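Local coordinates for hypothetical protein jhp0584 (Helicobacter pylori J99, PDB 4R7K) that is of unknown function but has the antiparallel sheet and long C-terminal helix of the SRPBCC superfamily, whose members often bind hydrophobic ligands, at residues T42-D56 and N148-G161. Sequence-based numbering, arbitrary orientation.
Sequences TDNFVSNEVIVKGLD and NDRVRILTQESQSG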
loop_
_atom_site.group_PDB
_atom_site.type_symbol
_atom_site.label_atom_id
_atom_site.label_comp_id
_atom_site.label_asym_id
_atom_site.label_seq_id
_atom_site.Cartn_x
_atom_site.Cartn_y
_atom_site.Cartn_z
ATOM N N THR A 42 12.789 19.922 -6.621
ATOM C CA THR A 42 13.115 18.762 -7.456
ATOM C C THR A 42 11.827 18.105 -8.016
ATOM O O THR A 42 10.756 18.742 -8.070
ATOM C CB THR A 42 13.985 17.764 -6.694
ATOM O OG1 THR A 42 13.274 17.284 -5.565
ATOM C CG2 THR A 42 15.282 18.419 -6.231
ATOM N N ASP A 43 11.912 16.844 -8.413
ATOM C CA ASP A 43 10.806 16.174 -9.115
ATOM C C ASP A 43 9.966 15.287 -8.225
ATOM O O ASP A 43 8.833 14.973 -8.571
ATOM C CB ASP A 43 11.380 15.381 -10.299
ATOM C CG ASP A 43 11.998 16.305 -11.372
ATOM O OD1 ASP A 43 11.320 17.276 -11.767
ATOM O OD2 ASP A 43 13.155 16.062 -11.808
ATOM N N ASN A 44 10.513 14.893 -7.077
ATOM C CA ASN A 44 9.772 14.113 -6.108
ATOM C C ASN A 44 10.414 14.317 -4.736
ATOM O O ASN A 44 11.651 14.470 -4.630
ATOM C CB ASN A 44 9.763 12.644 -6.503
ATOM C CG ASN A 44 8.773 11.805 -5.704
ATOM O OD1 ASN A 44 7.733 12.289 -5.243
ATOM N ND2 ASN A 44 9.075 10.517 -5.579
ATOM N N PHE A 45 9.562 14.316 -3.707
ATOM C CA PHE A 45 9.943 14.476 -2.338
ATOM C C PHE A 45 9.154 13.475 -1.516
ATOM O O PHE A 45 7.932 13.351 -1.647
ATOM C CB PHE A 45 9.704 15.910 -1.876
ATOM C CG PHE A 45 9.892 16.110 -0.397
ATOM C CD1 PHE A 45 11.146 15.937 0.181
ATOM C CD2 PHE A 45 8.821 16.432 0.413
ATOM C CE1 PHE A 45 11.334 16.126 1.534
ATOM C CE2 PHE A 45 8.997 16.577 1.788
ATOM C CZ PHE A 45 10.255 16.448 2.338
ATOM N N VAL A 46 9.873 12.732 -0.687
ATOM C CA VAL A 46 9.273 11.709 0.155
ATOM C C VAL A 46 9.691 11.973 1.600
ATOM O O VAL A 46 10.853 12.287 1.835
ATOM C CB VAL A 46 9.823 10.337 -0.248
ATOM C CG1 VAL A 46 9.059 9.231 0.442
ATOM C CG2 VAL A 46 9.771 10.176 -1.763
ATOM N N SER A 47 8.747 11.874 2.545
ATOM C CA SER A 47 9.050 12.047 3.965
ATOM C C SER A 47 8.363 10.974 4.800
ATOM O O SER A 47 7.150 10.734 4.662
ATOM C CB SER A 47 8.604 13.461 4.416
ATOM O OG SER A 47 8.938 13.703 5.771
ATOM N N ASN A 48 9.158 10.320 5.647
ATOM C CA ASN A 48 8.690 9.342 6.580
ATOM C C ASN A 48 9.331 9.593 7.958
ATOM O O ASN A 48 10.493 10.026 8.047
ATOM C CB ASN A 48 9.065 7.934 6.105
ATOM C CG ASN A 48 8.427 7.571 4.782
ATOM O OD1 ASN A 48 8.915 7.931 3.721
ATOM N ND2 ASN A 48 7.360 6.830 4.842
ATOM N N GLU A 49 8.622 9.245 9.027
ATOM C CA GLU A 49 9.093 9.452 10.351
ATOM C C GLU A 49 8.398 8.525 11.368
ATOM O O GLU A 49 7.188 8.278 11.285
ATOM C CB GLU A 49 8.794 10.890 10.748
ATOM C CG GLU A 49 9.283 11.309 12.077
ATOM C CD GLU A 49 8.779 12.692 12.488
ATOM O OE1 GLU A 49 7.845 13.234 11.840
ATOM O OE2 GLU A 49 9.333 13.256 13.460
ATOM N N VAL A 50 9.193 8.008 12.289
ATOM C CA VAL A 50 8.709 7.231 13.428
ATOM C C VAL A 50 9.280 7.831 14.708
ATOM O O VAL A 50 10.344 8.434 14.713
ATOM C CB VAL A 50 9.062 5.753 13.346
ATOM C CG1 VAL A 50 8.273 5.072 12.213
ATOM C CG2 VAL A 50 10.547 5.555 13.209
ATOM N N ILE A 51 8.559 7.655 15.808
ATOM C CA ILE A 51 9.038 8.095 17.110
ATOM C C ILE A 51 8.639 6.962 17.982
ATOM O O ILE A 51 7.432 6.635 18.075
ATOM C CB ILE A 51 8.433 9.409 17.571
ATOM C CG1 ILE A 51 8.964 10.550 16.672
ATOM C CG2 ILE A 51 8.816 9.688 19.021
ATOM C CD1 ILE A 51 8.300 11.898 16.926
ATOM N N VAL A 52 9.647 6.342 18.587
ATOM C CA VAL A 52 9.450 5.136 19.368
ATOM C C VAL A 52 10.076 5.194 20.761
ATOM O O VAL A 52 11.244 5.594 20.948
ATOM C CB VAL A 52 10.070 3.928 18.639
ATOM C CG1 VAL A 52 9.691 2.620 19.345
ATOM C CG2 VAL A 52 9.605 3.896 17.187
ATOM N N LYS A 53 9.316 4.678 21.717
ATOM C CA LYS A 53 9.675 4.681 23.137
ATOM C C LYS A 53 10.529 3.476 23.462
ATOM O O LYS A 53 10.273 2.403 22.966
ATOM C CB LYS A 53 8.373 4.629 23.957
ATOM C CG LYS A 53 8.484 4.647 25.487
ATOM C CD LYS A 53 8.610 6.039 26.043
ATOM C CE LYS A 53 8.332 6.039 27.546
ATOM N NZ LYS A 53 8.500 7.399 28.114
ATOM N N GLY A 54 11.569 3.672 24.277
ATOM C CA GLY A 54 12.416 2.558 24.755
ATOM C C GLY A 54 13.407 1.996 23.749
ATOM O O GLY A 54 14.022 0.975 23.988
ATOM N N LEU A 55 13.524 2.652 22.608
ATOM C CA LEU A 55 14.448 2.244 21.546
ATOM C C LEU A 55 15.823 2.847 21.854
ATOM O O LEU A 55 15.900 4.004 22.258
ATOM C CB LEU A 55 13.937 2.806 20.223
ATOM C CG LEU A 55 14.551 2.312 18.932
ATOM C CD1 LEU A 55 14.484 0.792 18.879
ATOM C CD2 LEU A 55 13.815 2.951 17.755
ATOM N N ASP A 56 16.896 2.078 21.664
ATOM C CA ASP A 56 18.234 2.574 21.944
ATOM C C ASP A 56 18.843 3.326 20.742
ATOM O O ASP A 56 18.980 2.778 19.644
ATOM C CB ASP A 56 19.177 1.428 22.349
ATOM C CG ASP A 56 20.504 1.954 22.798
ATOM O OD1 ASP A 56 20.525 2.618 23.849
ATOM O OD2 ASP A 56 21.497 1.785 22.075
ATOM N N ASN A 148 12.410 11.693 27.570
ATOM C CA ASN A 148 11.747 10.547 28.165
ATOM C C ASN A 148 11.893 9.232 27.393
ATOM O O ASN A 148 10.908 8.565 27.100
ATOM C CB ASN A 148 10.272 10.875 28.419
ATOM C CG ASN A 148 9.668 10.034 29.528
ATOM O OD1 ASN A 148 10.365 9.272 30.199
ATOM N ND2 ASN A 148 8.371 10.190 29.744
ATOM N N ASP A 149 13.128 8.894 27.043
ATOM C CA ASP A 149 13.455 7.610 26.442
ATOM C C ASP A 149 12.803 7.252 25.103
ATOM O O ASP A 149 12.444 6.105 24.881
ATOM C CB ASP A 149 13.122 6.532 27.499
ATOM C CG ASP A 149 13.690 5.170 27.174
ATOM O OD1 ASP A 149 14.776 5.091 26.548
ATOM O OD2 ASP A 149 13.061 4.171 27.599
ATOM N N ARG A 150 12.703 8.223 24.198
ATOM C CA ARG A 150 12.136 8.001 22.882
ATOM C C ARG A 150 13.198 8.321 21.843
ATOM O O ARG A 150 14.063 9.158 22.073
ATOM C CB ARG A 150 10.924 8.920 22.642
ATOM C CG ARG A 150 9.737 8.727 23.574
ATOM C CD ARG A 150 8.681 9.779 23.246
ATOM N NE ARG A 150 9.171 11.115 23.527
ATOM C CZ ARG A 150 8.851 12.199 22.823
ATOM N NH1 ARG A 150 8.067 12.108 21.770
ATOM N NH2 ARG A 150 9.366 13.375 23.149
ATOM N N VAL A 151 13.144 7.643 20.707
ATOM C CA VAL A 151 14.058 7.917 19.613
ATOM C C VAL A 151 13.228 8.237 18.387
ATOM O O VAL A 151 12.225 7.554 18.110
ATOM C CB VAL A 151 14.981 6.717 19.339
ATOM C CG1 VAL A 151 15.688 6.844 18.017
ATOM C CG2 VAL A 151 15.967 6.527 20.487
ATOM N N ARG A 152 13.619 9.313 17.704
ATOM C CA ARG A 152 13.033 9.724 16.448
ATOM C C ARG A 152 13.906 9.327 15.273
ATOM O O ARG A 152 15.133 9.482 15.319
ATOM C CB ARG A 152 12.875 11.236 16.428
ATOM C CG ARG A 152 12.365 11.829 15.113
ATOM C CD ARG A 152 12.375 13.348 15.241
ATOM N NE ARG A 152 11.765 14.064 14.102
ATOM C CZ ARG A 152 12.180 15.234 13.633
ATOM N NH1 ARG A 152 13.250 15.814 14.137
ATOM N NH2 ARG A 152 11.530 15.811 12.626
ATOM N N ILE A 153 13.276 8.770 14.238
ATOM C CA ILE A 153 13.949 8.448 13.000
ATOM C C ILE A 153 13.201 9.148 11.862
ATOM O O ILE A 153 12.053 8.811 11.555
ATOM C CB ILE A 153 14.025 6.922 12.713
ATOM C CG1 ILE A 153 14.536 6.164 13.917
ATOM C CG2 ILE A 153 14.928 6.682 11.509
ATOM C CD1 ILE A 153 14.439 4.650 13.820
ATOM N N LEU A 154 13.861 10.112 11.244
ATOM C CA LEU A 154 13.301 10.872 10.151
ATOM C C LEU A 154 14.099 10.553 8.937
ATOM O O LEU A 154 15.340 10.674 8.969
ATOM C CB LEU A 154 13.426 12.373 10.412
ATOM C CG LEU A 154 13.014 13.344 9.268
ATOM C CD1 LEU A 154 11.524 13.353 9.033
ATOM C CD2 LEU A 154 13.461 14.760 9.588
ATOM N N THR A 155 13.417 10.137 7.861
ATOM C CA THR A 155 14.084 9.940 6.617
ATOM C C THR A 155 13.320 10.654 5.466
ATOM O O THR A 155 12.084 10.552 5.320
ATOM C CB THR A 155 14.376 8.465 6.323
ATOM O OG1 THR A 155 15.300 8.392 5.232
ATOM C CG2 THR A 155 13.108 7.704 5.974
ATOM N N GLN A 156 14.077 11.370 4.657
ATOM C CA GLN A 156 13.533 12.169 3.570
ATOM C C GLN A 156 14.391 12.029 2.369
ATOM O O GLN A 156 15.612 11.962 2.483
ATOM C CB GLN A 156 13.430 13.645 3.968
ATOM C CG GLN A 156 12.562 13.903 5.168
ATOM C CD GLN A 156 12.418 15.370 5.526
ATOM O OE1 GLN A 156 13.359 16.169 5.440
ATOM N NE2 GLN A 156 11.227 15.732 5.934
ATOM N N GLU A 157 13.760 11.937 1.192
ATOM C CA GLU A 157 14.494 11.790 -0.048
ATOM C C GLU A 157 13.936 12.770 -1.087
ATOM O O GLU A 157 12.700 12.919 -1.241
ATOM C CB GLU A 157 14.374 10.355 -0.614
ATOM C CG GLU A 157 15.138 10.129 -1.907
ATOM C CD GLU A 157 15.269 8.645 -2.309
ATOM O OE1 GLU A 157 15.119 8.355 -3.505
ATOM O OE2 GLU A 157 15.494 7.758 -1.445
ATOM N N SER A 158 14.865 13.370 -1.814
ATOM C CA SER A 158 14.587 14.310 -2.891
ATOM C C SER A 158 15.150 13.656 -4.151
ATOM O O SER A 158 16.303 13.184 -4.148
ATOM C CB SER A 158 15.302 15.640 -2.570
ATOM O OG SER A 158 15.096 16.622 -3.582
ATOM N N GLN A 159 14.376 13.667 -5.232
ATOM C CA GLN A 159 14.717 12.960 -6.442
ATOM C C GLN A 159 14.593 13.862 -7.676
ATOM O O GLN A 159 13.654 14.685 -7.780
ATOM C CB GLN A 159 13.771 11.773 -6.639
ATOM C CG GLN A 159 13.642 10.812 -5.476
ATOM C CD GLN A 159 12.683 9.639 -5.773
ATOM O OE1 GLN A 159 11.669 9.800 -6.433
ATOM N NE2 GLN A 159 13.016 8.456 -5.261
ATOM N N SER A 160 15.508 13.670 -8.611
ATOM C CA SER A 160 15.496 14.420 -9.863
ATOM C C SER A 160 15.626 13.487 -11.074
ATOM O O SER A 160 16.426 12.544 -11.072
ATOM C CB SER A 160 16.627 15.442 -9.888
ATOM O OG SER A 160 16.426 16.413 -8.865
ATOM N N GLY A 161 14.879 13.802 -12.125
ATOM C CA GLY A 161 14.912 13.034 -13.361
ATOM C C GLY A 161 13.512 12.684 -13.785
ATOM O O GLY A 161 12.560 12.812 -12.989
HETATM O O HOH W 1 14.963 17.959 -10.348
HETATM O O HOH W 2 11.327 8.869 3.003
HETATM O O HOH W 3 8.705 15.910 11.290
#
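Strands 44-53 and 150-160 pair antiparallel at one end of the sheet of an SRPBCC-like, helix-grip fold. The first strand is outermost within its chain. The ladder runs from Asn44–Gln159 to Lys53–Arg150. Near its start lies a classic beta bulge: Asp43 and Asn44 both face Gln159, and Gln159 O accepts from Asp43 N (2.8 Å) and Asn44 N (3.2 Å). Beside it, Asp43 OD2 accepts from Gly161 N at 2.9 Å in an almost straight bond (175°), on the anti side of the carboxylate. Asn44 and Gln159 lie side by side. Asn44 ND2 reaches Gln159 OE1 at 2.8 Å. The donor stands above the plane of that carbonyl, and the two amide planes are 60° apart.

On the face of Phe45, Ser47 and Glu49, Gln156 NE2 gives a straight bond to Ser47 OG at 3.1 Å and also sits at the edge of the Phe45 ring. Further along, Arg152 NE meets Glu49 OE2 at 2.6 Å in a salt bridge. The Arg152 chain is extended from CG to NE (chi1 175°), and this brings the guanidinium edge to OE2; NE meets the carboxylate from above its plane. A water joins Arg152 NH2 to Glu49 OE1. Arg152 NH1 has a second acid, Glu144 on strand 136-146, and Glu49 OE1 also bonds Ser47 OG of the second subunit.

The other face turns toward helix 174-190, where Ile153 touches Leu183 and Asn48 ND2 bonds Gln180 and Leu176. There Val50 CG2 packs on Ile153 CB at 3.8 Å. At the far end, Gly54 N binds Asp149 O at 2.7 Å.

The pair thus has one face against the helix and another whose buried charges are matched within the chain, with Glu49 also engaged at the subunit interface.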